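Local coordinates for O-methyltransferase family 2 (Planctopirus limnophila, PDB 5I2H), which probably transfers a methyl group from S-adenosyl-L-methionine to a hydroxyl oxygen of its substrate, and binds the flavone apigenin, at the interface of chains A and B. Numbering follows the deposited sequence. Chains: chain A/B, O-methyltransferase family 2.

The interface of chains A and B. Residues chain A 15-17, 20; chain B 79, 93, 97-98.
At the two-fold dimer interface of this O-methyltransferase, in the dimerisation domain, the N-terminal arm of chain A, A:Thr15 to A:Val17, with the start of helix 18-24, lies against helix 92-97 of chain B. The last residue of that helix, B:His97, turns its imidazole into the bend of the loop and appears to anchor the arm. Ring nitrogen NE2 of B:His97 meets the hydroxyl OG1 of A:Thr15 at 2.7 Å, a hydrogen bond whose direction is not settled. The hydroxyl comes to NE2 at a tilt, displaced from the ring plane towards the face away from A:Val17. The threonine hydroxyl lies between its own backbone N and carbonyl carbon (chi1 46°), which points it at the ring. Carbonyl O of A:Thr15 is a weak, bent second partner, 3.3 Å from the same NE2. A:Val17 caps one face of the imidazole, its CB 3.6 Å above the ring centre in a CH-pi contact, while methyl CG2 bears on ring carbon CG of B:His97 at 3.6 Å. Together the hydroxyl and the valine probably limit how the ring can turn. With an alanine in place of B:His97, the A:Thr15 hydroxyl would probably lose its mate across the interface and A:Val17 the flat surface it rests on, leaving the arm less firmly seated.

Beyond the histidine the contact turns apolar. A:Ile20 drives its extended end, CD1, among B:Leu93, B:Leu79 and CB of B:His97. It meets B:Leu93 tip to tip, CD1 to CG at 3.8 Å, and reaches CD2 of B:Leu79 at 4.0 Å. Methyl CD1 of B:Leu93 rests against the backbone O of A:Asp16 at 3.4 Å.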
# COMPACT_ATOMS: atom_id res chain seq x y z
N THR A 15 -10.23 4.57 -19.71
CA THR A 15 -9.18 3.80 -19.06
C THR A 15 -9.81 3.09 -17.88
O THR A 15 -10.92 3.41 -17.46
CB THR A 15 -8.03 4.70 -18.56
OG1 THR A 15 -8.58 5.84 -17.87
CG2 THR A 15 -7.18 5.19 -19.73
N ASP A 16 -9.07 2.13 -17.33
CA ASP A 16 -9.54 1.31 -16.22
C ASP A 16 -8.97 1.90 -14.93
O ASP A 16 -7.76 1.88 -14.71
CB ASP A 16 -9.09 -0.13 -16.41
CG ASP A 16 -9.61 -1.08 -15.35
OD1 ASP A 16 -10.26 -0.64 -14.40
OD2 ASP A 16 -9.39 -2.29 -15.48
N VAL A 17 -9.86 2.42 -14.08
CA VAL A 17 -9.47 3.07 -12.83
C VAL A 17 -8.99 2.08 -11.78
O VAL A 17 -8.41 2.48 -10.76
CB VAL A 17 -10.68 3.88 -12.29
CG1 VAL A 17 -11.79 2.92 -11.82
CG2 VAL A 17 -10.25 4.85 -11.15
N ILE A 20 -5.84 2.37 -9.49
CA ILE A 20 -5.80 3.47 -8.52
C ILE A 20 -6.44 3.03 -7.21
O ILE A 20 -5.95 3.36 -6.13
CB ILE A 20 -6.47 4.73 -9.10
CG1 ILE A 20 -5.62 5.31 -10.23
CG2 ILE A 20 -6.72 5.77 -7.97
CD1 ILE A 20 -6.35 6.35 -11.09
N LEU B 79 0.78 8.00 -12.97
CA LEU B 79 -0.18 9.10 -12.94
C LEU B 79 0.37 10.38 -13.54
O LEU B 79 -0.39 11.21 -14.06
CB LEU B 79 -0.62 9.36 -11.48
CG LEU B 79 -1.35 8.17 -10.88
CD1 LEU B 79 -1.59 8.46 -9.38
CD2 LEU B 79 -2.65 7.85 -11.64
N LEU B 93 -4.63 7.96 -17.48
CA LEU B 93 -5.21 7.40 -16.26
C LEU B 93 -5.52 8.49 -15.25
O LEU B 93 -6.65 8.56 -14.71
CB LEU B 93 -4.23 6.39 -15.67
CG LEU B 93 -4.78 5.60 -14.50
CD1 LEU B 93 -5.83 4.65 -15.05
CD2 LEU B 93 -3.64 4.81 -13.86
N HIS B 97 -9.33 10.02 -14.21
CA HIS B 97 -9.87 9.59 -12.93
C HIS B 97 -9.49 10.46 -11.76
O HIS B 97 -10.04 10.27 -10.68
CB HIS B 97 -9.45 8.13 -12.65
CG HIS B 97 -9.79 7.22 -13.79
ND1 HIS B 97 -11.09 6.98 -14.17
CD2 HIS B 97 -9.00 6.47 -14.61
CE1 HIS B 97 -11.09 6.17 -15.22
NE2 HIS B 97 -9.84 5.84 -15.49
N LEU B 98 -8.53 11.37 -11.90
CA LEU B 98 -8.12 12.17 -10.76
C LEU B 98 -8.32 13.66 -10.98
O LEU B 98 -8.00 14.46 -10.11
CB LEU B 98 -6.66 11.87 -10.38
CG LEU B 98 -6.47 10.42 -9.91
CD1 LEU B 98 -4.98 10.17 -9.62
CD2 LEU B 98 -7.34 10.09 -8.69